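CyaB (Pseudomonas aeruginosa, PDB 3R5G) probably makes cyclic AMP from ATP as an adenylyl cyclase, this chain being the class III catalytic domain of a longer membrane protein. Local coordinates at residues A[40-43]-A[44-47]; A[148-151]-A[152-155]; A[156-159]-A[160-163]; A[191-194]-A[195-198]. One frame throughout, in Å; residues are numbered along the deposited sequence.

All four contacts are local, joining adjacent segments. Contact 1 lies within helix 29-50, partly buried, one side against helix 74-100 and strand 53-58 and another against the second subunit. Contacts 2 and 3, also partly buried, share strand 154-157, contact 2 leading into it and contact 3 following it into helix 158-164: the first is a turn held by a glutamate, the second a serine-capped helix start. Contact 4 is the surface one, beyond strand 185-190, where an aspartate and waters replace apolar packing. Carboxylates accept backbone N-H groups in contacts 2 and 4; contact 1 adds a long salt bridge, a water bridge and an apolar pair to regular helix bonds, contact 3 hydroxyls.

Contact 1: A[40-43]-A[44-47]; sequences LNEM and SKIA
K45 lays its chain back over the preceding turn of the helix, its CG 3.3 Å from the carbonyl O of N41 and its ammonium coming near both N41 and E42. The first torsion places CG beside the backbone N (chi1 -68°) and the next two are extended, so the chain runs straight until chi4 bends it at NZ. Toward E42 the result is a long salt bridge, NZ of K45 to OE2 of E42 at 3.9 Å. Toward N41 there is no direct bond, since ND2 and NZ are both donors. One water resolves this by accepting from both, at 2.8 Å from N41 ND2 and 2.6 Å from K45 NZ. The other ends of these groups are engaged elsewhere: OE1 of E42 bonds to H91, and OD1 of N41 takes the backbone N of D127 of the second subunit.

On another side of the helix the contact is apolar. M43 and I46 run alongside each other in the same direction, with CE of M43 4.1 Å from CD1 of I46; bends at chi2 and chi3 carry the methyl there. Both side chains also touch M88 of helix 74-100. The backbone holds four bonds, from S44 N to L40 O through A47 N to M43 O, the last at 3.0 Å with an N-H...O angle of 167°. That i to i+4 pattern, with a polar side bridged by water and an apolar side turned to the domain interior, is that of an amphipathic alpha-helix, here helix 29-50 of the cyclase catalytic domain.

Contact 2: A[148-151]-A[152-155]; sequences ASEA and GEIL
A148, the last residue of helix 137-148, meets L155 through its methyl, CB lying 4.3 Å from L155 CD1. S149 leaves helical geometry and packs more closely on the same leucine, its CB 3.6 Å from L155 CG. Its hydroxyl turns back to the helix, where OG bonds to the carbonyl O of E146.

E150 carries the polar part. Its backbone N donates to OE1 of E153 at 2.7 Å, an almost straight bond of 171° at the hydrogen, which meets the oxygen from above the carboxylate plane. The E153 chain spans that gap because CG stands opposite its own backbone N (chi1 -172°) and the chain stays extended beyond it. The two side chains cross, their carboxylate planes turned nearly perpendicular, with E150 OE2 and E153 OE2 4.1 Å apart; K173 forms salt bridges to both, probably offsetting their repulsion, and Q189 also bonds to OE2 of E153.

A151 and G152 are the two central residues of the turn, G152 with a positive phi of 87° that brings the chain round. The turn closes where E153 N donates to E150 O at 3.0 Å. This is a type II beta turn with glycine at its third position, and it leads from helix 137-148 into strand 154-157, which pairs in parallel with strand 109-116.

Contact 3: A[156-159]-A[160-163]; sequences ISHE and TYSL
T160 sits in the first turn of helix 158-164, packing against I156, CB to CB 4.1 Å. Its backbone N donates to OG of S157 across 3.4 Å, a weak but straight bond that marks S157 as the N-cap. Both hydroxyls have outside partners: S157 OG bonds to N115, and T160 OG1 to T116.

Y161 N donates to S157 O at 2.9 Å, with a hydrogen angle of 175°. CD1 of I156 comes within 3.6 Å of Y161 CA. The tyrosine ring stacks on Y188; the H158 ring lies oblique to that of Y161, planes at 40°, and H158 ND1 bonds to the Y188 hydroxyl.

E159 O accepts weakly from L163 N, and the E159 side chain touches T116. H158 O takes two donors from S162, N at 2.8 Å and OG at 2.9 Å, from opposite faces of the carbonyl plane; OG stands beside its own backbone N (chi1 -66°), which turns it there. That OG lies over one imidazole face, offset toward the rim, but S162 OG to H158 NE2, 3.4 Å, is no hydrogen bond. The first turn thus has a weak serine cap at T160 N and a second, hydroxyl donor on H158 O, while N115 and T116 tie it to strand 109-116.

Contact 4: A[191-194]-A[195-198]; sequences VDSR and RDLG
D196 folds its carboxylate back onto S193, where OD2 accepts the backbone N-H of S193 at 2.9 Å. The bond is nearly straight at the hydrogen, 169°, yet it reaches the oxygen from above the carboxylate plane, 51° out of it. The return bond is longer, D196 N to S193 O at 3.3 Å, and closes a type I beta turn from S193 to D196 with R194 and R195 at its corners. Its donor comes from above the carbonyl plane of S193, so the turn bond is far from in-line. The aspartate CG sits beside its own backbone N (chi1 -67°), which swings the carboxylate toward the start of the turn.

Ordered waters form the next shell. One joins three groups: it donates to V191 O and to OD1 of D196, the latter at 2.7 Å, and accepts from OG of S193. A second water donates to the S193 hydroxyl and accepts from R195 N, the N-H at the second corner, at 3.2 Å. A third donates to the carbonyl oxygens of R194 and D196, spanning from a corner to the end of the turn.

Farther out, D192 brings a second carboxylate near, its OD1 4.3 Å from OD2 of D196. That like-charge approach is probably eased by R89, which forms a salt bridge to D192 OD1. The turn follows strand 185-190 and runs along helix 74-100: D192 and D196 both rest on I86, L197 touches S83 of that helix, and L197 O bonds to the hydroxyl of Y50, at the end of helix 29-50.

Contact 1: A[40-43]-A[44-47]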
ATOM      1  N   LEU A  40      -6.764  12.806   7.682  1.00 14.13           N
ATOM      2  CA  LEU A  40      -5.370  12.780   7.335  1.00 14.77           C
ATOM      3  C   LEU A  40      -4.624  14.037   7.852  1.00 14.17           C
ATOM      4  O   LEU A  40      -3.488  13.986   8.245  1.00 14.41           O
ATOM      5  CB  LEU A  40      -5.228  12.629   5.801  1.00 13.03           C
ATOM      6  CG  LEU A  40      -5.661  11.279   5.261  1.00 13.47           C
ATOM      7  CD1 LEU A  40      -5.657  11.327   3.696  1.00 14.48           C
ATOM      8  CD2 LEU A  40      -4.837  10.061   5.781  1.00 13.73           C
ATOM      9  N   ASN A  41      -5.304  15.204   7.842  1.00 14.15           N
ATOM     10  CA  ASN A  41      -4.672  16.417   8.334  1.00 16.38           C
ATOM     11  C   ASN A  41      -4.430  16.304   9.868  1.00 13.74           C
ATOM     12  O   ASN A  41      -3.361  16.623  10.319  1.00 16.05           O
ATOM     13  CB  ASN A  41      -5.603  17.622   8.079  1.00 16.86           C
ATOM     14  CG  ASN A  41      -4.848  18.912   8.090  1.00 21.55           C
ATOM     15  OD1 ASN A  41      -3.815  19.080   7.443  1.00 22.03           O
ATOM     16  ND2 ASN A  41      -5.297  19.812   8.959  1.00 25.59           N
ATOM     17  N   GLU A  42      -5.433  15.730  10.554  1.00 14.96           N
ATOM     18  CA  GLU A  42      -5.274  15.578  12.045  1.00 15.82           C
ATOM     19  C   GLU A  42      -4.201  14.587  12.377  1.00 14.83           C
ATOM     20  O   GLU A  42      -3.361  14.854  13.215  1.00 16.26           O
ATOM     21  CB  GLU A  42      -6.539  15.146  12.751  1.00 15.72           C
ATOM     22  CG  GLU A  42      -7.658  16.242  12.690  1.00 19.99           C
ATOM     23  CD  GLU A  42      -7.238  17.467  13.504  1.00 28.36           C
ATOM     24  OE1 GLU A  42      -7.066  17.323  14.732  1.00 26.10           O
ATOM     25  OE2 GLU A  42      -6.999  18.561  12.928  1.00 31.45           O
ATOM     26  N   MET A  43      -4.163  13.487  11.592  1.00 15.04           N
ATOM     27  CA  MET A  43      -3.054  12.520  11.819  1.00 16.32           C
ATOM     28  C   MET A  43      -1.695  13.085  11.509  1.00 15.74           C
ATOM     29  O   MET A  43      -0.719  12.834  12.202  1.00 14.93           O
ATOM     30  CB  MET A  43      -3.261  11.240  11.010  1.00 13.58           C
ATOM     31  CG  MET A  43      -4.449  10.461  11.395  1.00 14.73           C
ATOM     32  SD  MET A  43      -4.536   9.966  13.120  1.00 16.66           S
ATOM     33  CE  MET A  43      -5.747  11.125  13.778  1.00 22.48           C
ATOM     34  N   SER A  44      -1.578  13.882  10.427  1.00 15.10           N
ATOM     35  CA  SER A  44      -0.366  14.543  10.110  1.00 15.98           C
ATOM     36  C   SER A  44       0.146  15.467  11.244  1.00 14.98           C
ATOM     37  O   SER A  44       1.339  15.452  11.555  1.00 17.05           O
ATOM     38  CB  SER A  44      -0.595  15.322   8.801  1.00 16.56           C
ATOM     39  OG  SER A  44       0.547  16.099   8.594  1.00 28.23           O
ATOM     40  N   LYS A  45      -0.747  16.240  11.848  1.00 15.37           N
ATOM     41  CA  LYS A  45      -0.355  17.066  12.928  1.00 15.14           C
ATOM     42  C   LYS A  45       0.190  16.268  14.134  1.00 14.81           C
ATOM     43  O   LYS A  45       1.157  16.649  14.719  1.00 15.23           O
ATOM     44  CB  LYS A  45      -1.566  17.855  13.420  1.00 15.20           C
ATOM     45  CG  LYS A  45      -2.040  18.911  12.369  1.00 20.53           C
ATOM     46  CD  LYS A  45      -3.025  19.805  13.004  1.00 22.57           C
ATOM     47  CE  LYS A  45      -3.239  20.976  12.041  1.00 29.43           C
ATOM     48  NZ  LYS A  45      -4.638  21.478  11.925  1.00 35.70           N
ATOM     49  N   ILE A  46      -0.477  15.137  14.449  1.00 13.26           N
ATOM     50  CA  ILE A  46       0.071  14.305  15.519  1.00 14.02           C
ATOM     51  C   ILE A  46       1.444  13.669  15.210  1.00 13.06           C
ATOM     52  O   ILE A  46       2.333  13.712  16.038  1.00 12.73           O
ATOM     53  CB  ILE A  46      -0.957  13.199  15.910  1.00 11.95           C
ATOM     54  CG1 ILE A  46      -2.277  13.832  16.322  1.00 14.20           C
ATOM     55  CG2 ILE A  46      -0.363  12.302  17.044  1.00 12.31           C
ATOM     56  CD1 ILE A  46      -3.445  12.929  16.595  1.00 13.18           C
ATOM     57  N   ALA A  47       1.637  13.193  13.973  1.00 13.76           N
ATOM     58  CA  ALA A  47       2.932  12.670  13.606  1.00 13.97           C
ATOM     59  C   ALA A  47       3.997  13.756  13.682  1.00 15.05           C
ATOM     60  O   ALA A  47       5.069  13.479  14.192  1.00 15.64           O
ATOM     61  CB  ALA A  47       2.892  12.092  12.176  1.00 14.84           C
TER
HETATM   62  O   HOH W   1      -4.805  22.502   9.513  1.00 33.71           O

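Contact 2: A[148-151]-A[152-155]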
ATOM      1  N   ALA A 148      -2.963  -7.483  10.420  1.00 16.72           N
ATOM      2  CA  ALA A 148      -3.386  -8.500  11.423  1.00 16.78           C
ATOM      3  C   ALA A 148      -4.096  -7.896  12.592  1.00 17.72           C
ATOM      4  O   ALA A 148      -4.726  -8.598  13.423  1.00 18.54           O
ATOM      5  CB  ALA A 148      -2.160  -9.230  11.911  1.00 17.70           C
ATOM      6  N   SER A 149      -3.935  -6.598  12.794  1.00 16.04           N
ATOM      7  CA  SER A 149      -4.477  -5.967  13.980  1.00 13.96           C
ATOM      8  C   SER A 149      -5.992  -5.855  13.851  1.00 15.44           C
ATOM      9  O   SER A 149      -6.578  -5.790  12.752  1.00 18.57           O
ATOM     10  CB  SER A 149      -3.783  -4.572  14.189  1.00 13.93           C
ATOM     11  OG  SER A 149      -4.160  -3.720  13.136  1.00 19.93           O
ATOM     12  N   GLU A 150      -6.599  -5.857  15.001  1.00 16.29           N
ATOM     13  CA  GLU A 150      -8.033  -5.657  15.133  1.00 17.72           C
ATOM     14  C   GLU A 150      -8.394  -4.166  15.246  1.00 16.73           C
ATOM     15  O   GLU A 150      -7.578  -3.286  15.655  1.00 17.18           O
ATOM     16  CB  GLU A 150      -8.539  -6.463  16.315  1.00 20.18           C
ATOM     17  CG  GLU A 150      -8.385  -7.969  16.088  1.00 23.21           C
ATOM     18  CD  GLU A 150      -8.990  -8.811  17.204  1.00 27.48           C
ATOM     19  OE1 GLU A 150     -10.247  -8.838  17.260  1.00 33.02           O
ATOM     20  OE2 GLU A 150      -8.274  -9.472  17.996  1.00 30.47           O
ATOM     21  N   ALA A 151      -9.633  -3.783  14.938  1.00 18.46           N
ATOM     22  CA  ALA A 151     -10.016  -2.420  15.192  1.00 17.64           C
ATOM     23  C   ALA A 151      -9.695  -1.975  16.602  1.00 16.55           C
ATOM     24  O   ALA A 151     -10.082  -2.654  17.605  1.00 18.37           O
ATOM     25  CB  ALA A 151     -11.552  -2.276  14.998  1.00 17.34           C
ATOM     26  N   GLY A 152      -9.029  -0.821  16.702  1.00 14.56           N
ATOM     27  CA  GLY A 152      -8.704  -0.279  17.988  1.00 15.35           C
ATOM     28  C   GLY A 152      -7.425  -0.748  18.628  1.00 14.35           C
ATOM     29  O   GLY A 152      -7.162  -0.326  19.781  1.00 16.78           O
ATOM     30  N   GLU A 153      -6.706  -1.580  17.931  1.00 13.64           N
ATOM     31  CA  GLU A 153      -5.518  -2.253  18.520  1.00 12.68           C
ATOM     32  C   GLU A 153      -4.265  -1.645  17.893  1.00 11.97           C
ATOM     33  O   GLU A 153      -4.274  -1.178  16.699  1.00 14.10           O
ATOM     34  CB  GLU A 153      -5.596  -3.720  18.097  1.00 14.87           C
ATOM     35  CG  GLU A 153      -4.643  -4.653  18.698  1.00 19.66           C
ATOM     36  CD  GLU A 153      -5.096  -6.104  18.385  1.00 20.44           C
ATOM     37  OE1 GLU A 153      -5.169  -6.508  17.252  1.00 20.38           O
ATOM     38  OE2 GLU A 153      -5.374  -6.862  19.338  1.00 28.58           O
ATOM     39  N   ILE A 154      -3.224  -1.570  18.713  1.00  9.91           N
ATOM     40  CA  ILE A 154      -1.920  -1.253  18.237  1.00  9.37           C
ATOM     41  C   ILE A 154      -1.096  -2.509  18.467  1.00  9.24           C
ATOM     42  O   ILE A 154      -0.780  -2.915  19.640  1.00 11.60           O
ATOM     43  CB  ILE A 154      -1.299  -0.135  19.086  1.00 10.55           C
ATOM     44  CG1 ILE A 154      -2.147   1.054  18.968  1.00  9.59           C
ATOM     45  CG2 ILE A 154       0.125   0.164  18.585  1.00 12.28           C
ATOM     46  CD1 ILE A 154      -1.720   2.279  19.880  1.00  9.35           C
ATOM     47  N   LEU A 155      -0.654  -3.076  17.381  1.00  8.92           N
ATOM     48  CA  LEU A 155       0.156  -4.314  17.467  1.00  9.82           C
ATOM     49  C   LEU A 155       1.605  -4.019  17.201  1.00  9.78           C
ATOM     50  O   LEU A 155       1.910  -3.285  16.196  1.00 10.95           O
ATOM     51  CB  LEU A 155      -0.246  -5.387  16.447  1.00 11.70           C
ATOM     52  CG  LEU A 155      -1.596  -6.050  16.673  1.00 14.82           C
ATOM     53  CD1 LEU A 155      -1.724  -7.291  15.746  1.00 15.26           C
ATOM     54  CD2 LEU A 155      -1.627  -6.586  18.102  1.00 16.18           C
TER

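Contact 3: A[156-159]-A[160-163]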
ATOM      1  N   ILE A 156       2.565  -4.497  17.980  1.00  8.18           N
ATOM      2  CA  ILE A 156       3.959  -4.239  17.761  1.00  8.28           C
ATOM      3  C   ILE A 156       4.720  -5.567  17.785  1.00  8.99           C
ATOM      4  O   ILE A 156       4.228  -6.589  18.367  1.00 10.72           O
ATOM      5  CB  ILE A 156       4.506  -3.333  18.905  1.00  8.68           C
ATOM      6  CG1 ILE A 156       4.504  -3.969  20.324  1.00  8.67           C
ATOM      7  CG2 ILE A 156       3.703  -2.049  18.904  1.00  9.89           C
ATOM      8  CD1 ILE A 156       5.266  -3.173  21.394  1.00 12.26           C
ATOM      9  N   SER A 157       5.876  -5.588  17.204  1.00  9.21           N
ATOM     10  CA  SER A 157       6.765  -6.766  17.229  1.00  9.49           C
ATOM     11  C   SER A 157       7.577  -6.783  18.486  1.00 11.37           C
ATOM     12  O   SER A 157       7.618  -5.871  19.324  1.00 11.86           O
ATOM     13  CB  SER A 157       7.639  -6.692  15.996  1.00 13.25           C
ATOM     14  OG  SER A 157       8.556  -5.586  16.204  1.00 11.95           O
ATOM     15  N   HIS A 158       8.245  -7.917  18.688  1.00 12.08           N
ATOM     16  CA  HIS A 158       9.117  -8.069  19.823  1.00 12.15           C
ATOM     17  C   HIS A 158      10.300  -7.117  19.869  1.00 11.96           C
ATOM     18  O   HIS A 158      10.644  -6.653  20.931  1.00 12.87           O
ATOM     19  CB  HIS A 158       9.589  -9.540  19.866  1.00 13.13           C
ATOM     20  CG  HIS A 158      10.429  -9.829  21.066  1.00 14.48           C
ATOM     21  ND1 HIS A 158       9.887  -9.989  22.332  1.00 16.63           N
ATOM     22  CD2 HIS A 158      11.774  -9.879  21.220  1.00 17.84           C
ATOM     23  CE1 HIS A 158      10.860 -10.165  23.210  1.00 17.26           C
ATOM     24  NE2 HIS A 158      12.017 -10.123  22.560  1.00 20.23           N
ATOM     25  N   GLU A 159      10.895  -6.826  18.699  1.00 13.32           N
ATOM     26  CA  GLU A 159      11.956  -5.838  18.670  1.00 13.63           C
ATOM     27  C   GLU A 159      11.433  -4.480  19.220  1.00 12.44           C
ATOM     28  O   GLU A 159      12.161  -3.842  19.973  1.00 14.82           O
ATOM     29  CB  GLU A 159      12.469  -5.684  17.221  1.00 13.83           C
ATOM     30  CG  GLU A 159      13.786  -4.901  17.198  1.00 23.81           C
ATOM     31  CD  GLU A 159      14.986  -5.746  17.742  1.00 34.33           C
ATOM     32  OE1 GLU A 159      14.894  -6.997  17.804  1.00 35.88           O
ATOM     33  OE2 GLU A 159      16.007  -5.123  18.134  1.00 41.29           O
ATOM     34  N   THR A 160      10.235  -4.061  18.800  1.00 11.28           N
ATOM     35  CA  THR A 160       9.752  -2.795  19.304  1.00 10.16           C
ATOM     36  C   THR A 160       9.491  -2.914  20.786  1.00 10.36           C
ATOM     37  O   THR A 160       9.748  -2.027  21.577  1.00 12.19           O
ATOM     38  CB  THR A 160       8.495  -2.409  18.528  1.00  9.16           C
ATOM     39  OG1 THR A 160       8.779  -2.320  17.126  1.00 11.04           O
ATOM     40  CG2 THR A 160       7.940  -1.062  19.000  1.00 10.95           C
ATOM     41  N   TYR A 161       8.769  -3.966  21.191  1.00 10.13           N
ATOM     42  CA  TYR A 161       8.489  -4.195  22.622  1.00 12.40           C
ATOM     43  C   TYR A 161       9.737  -4.115  23.446  1.00 13.06           C
ATOM     44  O   TYR A 161       9.699  -3.466  24.514  1.00 12.99           O
ATOM     45  CB  TYR A 161       7.807  -5.607  22.768  1.00 12.80           C
ATOM     46  CG  TYR A 161       7.794  -6.060  24.205  1.00 13.36           C
ATOM     47  CD1 TYR A 161       6.884  -5.523  25.074  1.00 13.96           C
ATOM     48  CD2 TYR A 161       8.713  -7.052  24.669  1.00 10.52           C
ATOM     49  CE1 TYR A 161       6.909  -5.903  26.444  1.00 12.28           C
ATOM     50  CE2 TYR A 161       8.693  -7.442  26.011  1.00 12.79           C
ATOM     51  CZ  TYR A 161       7.783  -6.880  26.852  1.00 14.12           C
ATOM     52  OH  TYR A 161       7.797  -7.185  28.188  1.00 15.66           O
ATOM     53  N   SER A 162      10.815  -4.757  22.982  1.00 13.33           N
ATOM     54  CA  SER A 162      12.121  -4.757  23.729  1.00 14.41           C
ATOM     55  C   SER A 162      12.644  -3.364  24.060  1.00 14.26           C
ATOM     56  O   SER A 162      13.249  -3.166  25.102  1.00 17.46           O
ATOM     57  CB  SER A 162      13.213  -5.509  22.963  1.00 16.60           C
ATOM     58  OG  SER A 162      12.747  -6.855  22.965  1.00 22.61           O
ATOM     59  N   LEU A 163      12.407  -2.432  23.141  1.00 13.00           N
ATOM     60  CA  LEU A 163      12.787  -1.074  23.280  1.00 14.30           C
ATOM     61  C   LEU A 163      11.908  -0.231  24.168  1.00 13.76           C
ATOM     62  O   LEU A 163      12.409   0.670  24.847  1.00 15.76           O
ATOM     63  CB  LEU A 163      12.910  -0.399  21.900  1.00 13.89           C
ATOM     64  CG  LEU A 163      14.058  -0.991  21.078  1.00 15.85           C
ATOM     65  CD1 LEU A 163      13.961  -0.536  19.660  1.00 15.37           C
ATOM     66  CD2 LEU A 163      15.428  -0.552  21.688  1.00 17.03           C
TER

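Contact 4: A[191-194]-A[195-198]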
ATOM      1  N   VAL A 191      -1.152  -0.975  25.456  1.00  8.18           N
ATOM      2  CA  VAL A 191      -2.268  -0.643  26.345  1.00  8.86           C
ATOM      3  C   VAL A 191      -1.957   0.730  26.982  1.00 10.13           C
ATOM      4  O   VAL A 191      -0.853   0.979  27.442  1.00 12.15           O
ATOM      5  CB  VAL A 191      -2.380  -1.704  27.449  1.00 12.00           C
ATOM      6  CG1 VAL A 191      -3.412  -1.345  28.503  1.00 12.27           C
ATOM      7  CG2 VAL A 191      -2.734  -3.009  26.801  1.00 13.03           C
ATOM      8  N   ASP A 192      -2.925   1.609  26.960  1.00 11.27           N
ATOM      9  CA  ASP A 192      -2.696   2.942  27.501  1.00  9.46           C
ATOM     10  C   ASP A 192      -2.517   2.857  28.955  1.00  9.61           C
ATOM     11  O   ASP A 192      -3.146   2.023  29.662  1.00 13.61           O
ATOM     12  CB  ASP A 192      -3.986   3.719  27.275  1.00 12.85           C
ATOM     13  CG  ASP A 192      -4.143   4.135  25.803  1.00 14.08           C
ATOM     14  OD1 ASP A 192      -3.361   3.680  24.943  1.00 18.48           O
ATOM     15  OD2 ASP A 192      -5.031   4.975  25.512  1.00 23.18           O
ATOM     16  N   SER A 193      -1.677   3.684  29.512  1.00 10.95           N
ATOM     17  CA  SER A 193      -1.426   3.678  30.943  1.00 13.79           C
ATOM     18  C   SER A 193      -1.075   5.057  31.439  1.00 16.47           C
ATOM     19  O   SER A 193      -1.046   6.069  30.608  1.00 17.53           O
ATOM     20  CB  SER A 193      -0.327   2.651  31.349  1.00 14.88           C
ATOM     21  OG  SER A 193       0.978   2.936  30.821  1.00 18.36           O
ATOM     22  N   ARG A 194      -0.800   5.108  32.765  1.00 19.33           N
ATOM     23  CA  ARG A 194      -0.815   6.439  33.357  1.00 20.84           C
ATOM     24  C   ARG A 194       0.334   7.264  32.802  1.00 19.28           C
ATOM     25  O   ARG A 194       0.146   8.487  32.647  1.00 19.06           O
ATOM     26  CB  ARG A 194      -0.842   6.455  34.943  1.00 23.43           C
ATOM     27  CG  ARG A 194      -2.311   6.569  35.581  1.00 34.09           C
ATOM     28  CD  ARG A 194      -2.943   5.168  35.605  1.00 40.98           C
ATOM     29  NE  ARG A 194      -1.781   4.308  35.442  1.00 43.28           N
ATOM     30  CZ  ARG A 194      -1.662   3.218  34.685  1.00 40.24           C
ATOM     31  NH1 ARG A 194      -0.468   2.634  34.650  1.00 29.24           N
ATOM     32  NH2 ARG A 194      -2.683   2.710  33.984  1.00 43.81           N
ATOM     33  N   ARG A 195       1.455   6.667  32.448  1.00 19.09           N
ATOM     34  CA  ARG A 195       2.667   7.434  32.168  1.00 16.82           C
ATOM     35  C   ARG A 195       2.800   7.730  30.681  1.00 17.58           C
ATOM     36  O   ARG A 195       3.863   8.181  30.272  1.00 19.94           O
ATOM     37  CB  ARG A 195       3.905   6.726  32.627  1.00 20.10           C
ATOM     38  CG  ARG A 195       3.743   6.271  34.082  1.00 23.27           C
ATOM     39  CD  ARG A 195       4.291   7.342  34.873  1.00 23.54           C
ATOM     40  NE  ARG A 195       5.720   7.472  34.585  1.00 28.05           N
ATOM     41  CZ  ARG A 195       6.425   8.606  34.602  1.00 28.06           C
ATOM     42  NH1 ARG A 195       5.864   9.845  34.810  1.00 15.15           N
ATOM     43  NH2 ARG A 195       7.717   8.547  34.319  1.00 28.15           N
ATOM     44  N   ASP A 196       1.731   7.625  29.920  1.00 15.54           N
ATOM     45  CA  ASP A 196       1.906   7.895  28.500  1.00 13.90           C
ATOM     46  C   ASP A 196       2.347   9.306  28.147  1.00 13.33           C
ATOM     47  O   ASP A 196       1.890  10.250  28.766  1.00 15.88           O
ATOM     48  CB  ASP A 196       0.759   7.447  27.689  1.00 14.29           C
ATOM     49  CG  ASP A 196       0.668   5.878  27.704  1.00 18.33           C
ATOM     50  OD1 ASP A 196       1.724   5.116  27.647  1.00 18.73           O
ATOM     51  OD2 ASP A 196      -0.458   5.477  27.570  1.00 13.44           O
ATOM     52  N   LEU A 197       3.158   9.395  27.108  1.00 12.44           N
ATOM     53  CA  LEU A 197       3.707  10.714  26.707  1.00 13.79           C
ATOM     54  C   LEU A 197       2.739  11.415  25.782  1.00 15.41           C
ATOM     55  O   LEU A 197       2.495  10.918  24.629  1.00 16.31           O
ATOM     56  CB  LEU A 197       5.003  10.419  25.947  1.00 13.02           C
ATOM     57  CG  LEU A 197       5.712  11.600  25.276  1.00 18.16           C
ATOM     58  CD1 LEU A 197       6.189  12.470  26.477  1.00 25.29           C
ATOM     59  CD2 LEU A 197       6.820  10.903  24.491  1.00 20.86           C
ATOM     60  N   GLY A 198       2.293  12.609  26.169  1.00 16.45           N
ATOM     61  CA  GLY A 198       1.556  13.350  25.212  1.00 19.42           C
ATOM     62  C   GLY A 198       1.414  14.788  25.485  1.00 21.22           C
ATOM     63  O   GLY A 198       0.643  15.382  24.704  1.00 22.89           O
ATOM     64  OXT GLY A 198       1.869  15.238  26.522  1.00 19.61           O
TER
HETATM   65  O   HOH W   2       1.309   2.511  28.179  1.00 12.33           O
HETATM   66  O   HOH W   3       2.633   3.741  32.806  1.00 20.41           O
HETATM   67  O   HOH W   4       0.937  10.676  31.253  1.00 15.18           O